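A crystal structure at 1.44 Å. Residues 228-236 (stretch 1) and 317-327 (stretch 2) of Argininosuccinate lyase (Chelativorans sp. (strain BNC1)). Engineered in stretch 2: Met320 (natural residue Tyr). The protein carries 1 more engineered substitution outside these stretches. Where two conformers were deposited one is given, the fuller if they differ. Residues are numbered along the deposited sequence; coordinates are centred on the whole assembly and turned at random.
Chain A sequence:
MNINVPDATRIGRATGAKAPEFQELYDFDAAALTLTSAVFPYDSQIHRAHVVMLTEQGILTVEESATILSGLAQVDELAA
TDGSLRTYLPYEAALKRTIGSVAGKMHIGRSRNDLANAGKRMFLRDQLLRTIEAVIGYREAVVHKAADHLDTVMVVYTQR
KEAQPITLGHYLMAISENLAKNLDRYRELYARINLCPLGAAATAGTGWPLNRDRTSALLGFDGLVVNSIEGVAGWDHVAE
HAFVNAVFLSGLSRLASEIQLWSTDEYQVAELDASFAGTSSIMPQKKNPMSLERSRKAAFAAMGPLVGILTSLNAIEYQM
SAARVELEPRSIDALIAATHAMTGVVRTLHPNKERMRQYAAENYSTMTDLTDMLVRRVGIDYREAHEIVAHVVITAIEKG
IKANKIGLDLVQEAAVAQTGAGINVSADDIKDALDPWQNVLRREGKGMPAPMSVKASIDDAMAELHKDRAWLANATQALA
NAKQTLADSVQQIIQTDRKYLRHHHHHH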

# COMPACT_ATOMS: atom_id res chain seq x y z
N SER A 228 16.58 19.18 18.08
CA SER A 228 17.53 18.08 17.92
C SER A 228 16.85 16.73 17.77
O SER A 228 17.37 15.85 17.07
CB SER A 228 18.50 18.05 19.09
OG SER A 228 17.82 17.88 20.32
N ILE A 229 15.69 16.51 18.42
CA ILE A 229 14.95 15.28 18.19
C ILE A 229 14.43 15.24 16.76
O ILE A 229 14.57 14.24 16.06
CB ILE A 229 13.82 15.10 19.22
CG1 ILE A 229 14.38 14.90 20.62
CG2 ILE A 229 12.92 13.93 18.82
CD1 ILE A 229 13.37 15.26 21.69
N GLU A 230 13.83 16.34 16.31
CA GLU A 230 13.37 16.39 14.93
C GLU A 230 14.53 16.17 13.97
O GLU A 230 14.35 15.55 12.91
CB GLU A 230 12.66 17.72 14.67
CG GLU A 230 12.10 17.91 13.26
CD GLU A 230 10.94 16.98 12.92
OE1 GLU A 230 10.64 16.03 13.69
OE2 GLU A 230 10.33 17.21 11.86
N GLY A 231 15.73 16.62 14.34
CA GLY A 231 16.88 16.44 13.47
C GLY A 231 17.22 14.99 13.20
O GLY A 231 17.68 14.64 12.11
N VAL A 232 17.03 14.11 14.20
CA VAL A 232 17.34 12.69 14.01
C VAL A 232 16.12 11.80 13.79
O VAL A 232 16.21 10.77 13.11
CB VAL A 232 18.23 12.12 15.14
CG1 VAL A 232 19.56 12.88 15.20
CG2 VAL A 232 17.50 12.12 16.49
N ALA A 233 14.98 12.16 14.39
CA ALA A 233 13.75 11.40 14.26
C ALA A 233 12.95 11.77 13.03
O ALA A 233 12.17 10.94 12.53
CB ALA A 233 12.88 11.60 15.51
N GLY A 234 13.15 12.98 12.51
CA GLY A 234 12.35 13.45 11.39
C GLY A 234 12.63 12.66 10.12
O GLY A 234 13.78 12.48 9.71
N TRP A 235 11.55 12.21 9.47
CA TRP A 235 11.63 11.37 8.29
C TRP A 235 10.50 11.70 7.32
O TRP A 235 10.35 11.01 6.30
CB TRP A 235 11.51 9.90 8.72
CG TRP A 235 12.20 8.89 7.84
CD1 TRP A 235 11.61 7.95 7.06
CD2 TRP A 235 13.61 8.68 7.73
NE1 TRP A 235 12.58 7.17 6.45
CE2 TRP A 235 13.81 7.60 6.84
CE3 TRP A 235 14.72 9.32 8.28
CZ2 TRP A 235 15.08 7.16 6.49
CZ3 TRP A 235 15.98 8.86 7.94
CH2 TRP A 235 16.15 7.79 7.05
N ASP A 236 9.69 12.72 7.61
CA ASP A 236 8.51 12.94 6.79
C ASP A 236 8.90 13.36 5.38
O ASP A 236 8.14 13.11 4.44
CB ASP A 236 7.61 14.01 7.40
CG ASP A 236 6.86 13.55 8.64
OD1 ASP A 236 7.06 12.40 9.09
OD2 ASP A 236 6.02 14.36 9.11
N GLU A 317 8.16 5.07 17.63
CA GLU A 317 7.94 6.27 18.42
C GLU A 317 8.57 7.47 17.69
O GLU A 317 9.09 7.34 16.58
CB GLU A 317 8.52 6.09 19.83
CG GLU A 317 7.80 5.02 20.65
CD GLU A 317 8.07 3.61 20.17
OE1 GLU A 317 9.27 3.26 20.01
OE2 GLU A 317 7.09 2.85 19.98
N TYR A 318 8.51 8.65 18.31
CA TYR A 318 9.07 9.86 17.68
C TYR A 318 10.53 9.96 18.09
O TYR A 318 10.96 10.88 18.80
CB TYR A 318 8.27 11.13 17.99
CG TYR A 318 8.36 12.03 16.78
CD1 TYR A 318 7.48 11.89 15.72
CD2 TYR A 318 9.37 12.96 16.65
CE1 TYR A 318 7.62 12.65 14.57
CE2 TYR A 318 9.51 13.74 15.50
CZ TYR A 318 8.63 13.58 14.46
OH TYR A 318 8.76 14.34 13.31
N GLN A 319 11.29 8.97 17.62
CA GLN A 319 12.67 8.74 18.00
C GLN A 319 13.52 8.44 16.77
O GLN A 319 13.02 8.03 15.72
CB GLN A 319 12.78 7.46 18.84
CG GLN A 319 12.14 7.52 20.20
CD GLN A 319 12.16 6.19 20.92
OE1 GLN A 319 12.92 5.27 20.57
NE2 GLN A 319 11.29 6.06 21.93
N MET A 320 14.82 8.62 16.92
CA MET A 320 15.76 7.95 16.03
C MET A 320 15.52 6.45 16.11
O MET A 320 15.40 5.89 17.20
CB MET A 320 17.18 8.26 16.49
CG MET A 320 18.25 7.47 15.79
SD MET A 320 18.45 8.10 14.13
CE MET A 320 19.43 6.79 13.38
N SER A 321 15.46 5.80 14.95
CA SER A 321 15.18 4.38 14.86
C SER A 321 15.88 3.82 13.64
O SER A 321 15.81 4.41 12.56
CB SER A 321 13.67 4.16 14.70
OG SER A 321 13.36 2.82 14.38
N ALA A 322 16.51 2.67 13.81
CA ALA A 322 17.09 1.96 12.68
C ALA A 322 16.07 1.12 11.92
O ALA A 322 16.44 0.43 10.96
CB ALA A 322 18.26 1.08 13.18
N ALA A 323 14.80 1.16 12.31
CA ALA A 323 13.76 0.39 11.64
C ALA A 323 13.09 1.14 10.50
O ALA A 323 12.24 0.56 9.81
CB ALA A 323 12.66 -0.03 12.64
N ARG A 324 13.44 2.40 10.27
CA ARG A 324 12.78 3.18 9.23
C ARG A 324 13.24 2.74 7.85
O ARG A 324 14.43 2.51 7.62
CB ARG A 324 13.09 4.67 9.44
CG ARG A 324 12.45 5.24 10.72
CD ARG A 324 12.88 6.66 11.02
NE ARG A 324 14.32 6.72 11.27
CZ ARG A 324 15.01 7.80 11.62
NH1 ARG A 324 14.40 8.96 11.80
NH2 ARG A 324 16.31 7.72 11.80
N VAL A 325 12.29 2.65 6.94
CA VAL A 325 12.55 2.31 5.54
C VAL A 325 12.99 3.56 4.79
O VAL A 325 12.52 4.68 5.05
CB VAL A 325 11.31 1.64 4.93
CG1 VAL A 325 11.44 1.42 3.43
CG2 VAL A 325 11.05 0.30 5.63
N GLU A 326 13.91 3.36 3.85
CA GLU A 326 14.56 4.44 3.11
C GLU A 326 14.01 4.51 1.69
O GLU A 326 13.41 3.56 1.17
CB GLU A 326 16.07 4.19 3.06
CG GLU A 326 16.74 4.29 4.43
CD GLU A 326 17.83 3.25 4.66
OE1 GLU A 326 17.67 2.08 4.25
OE2 GLU A 326 18.86 3.59 5.27
N LEU A 327 14.24 5.67 1.05
CA LEU A 327 14.03 5.81 -0.39
C LEU A 327 15.37 5.54 -1.07
O LEU A 327 16.35 6.25 -0.83
CB LEU A 327 13.56 7.21 -0.74
CG LEU A 327 13.24 7.45 -2.22
CD1 LEU A 327 12.21 6.47 -2.77
CD2 LEU A 327 12.76 8.91 -2.42
O HOH W 1 8.88 15.61 10.41
O HOH W 2 9.09 12.54 10.97

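How do the backbones meet? Stretch 1 is a helix through Ala233 that runs out into a loop, while stretch 2 has no regular secondary structure. They come close where the CA atoms of Ala233 and the engineered Met320 lie 4.4 Å apart. The Ala233 side chain packs at this point, its CB resting 3.5 Å from C of Gln319.

What does Tyr318 contribute? Tyr318 OH donates a short hydrogen bond of 2.6 Å to OE1 of Glu230, a carboxylate acceptor, while Tyr318 CD2 packs 3.9 Å from CB of Ala233. The same OH accepts hydrogen bonds from two waters, one of which also joins Trp235 N and Asp236 OD1.

Why does Arg324 reach the end of the helix? Carbonyls there lack helical partners, and its guanidinium supplies donors: Arg324 NH1 donates to Val232 O at 2.9 Å and, weakly, to Ala233 O at 3.1 Å. Arg324 NE also donates weakly to Ser321 O, within its own stretch.

How is Trp235 held? The Arg324 guanidinium lies flat on it, setting positive charge off-centre over the pi system, while CD covers the five-membered ring. At the ring edge, Trp235 NE1 donates to Val325 O at 2.9 Å, so face and edge both engage stretch 2.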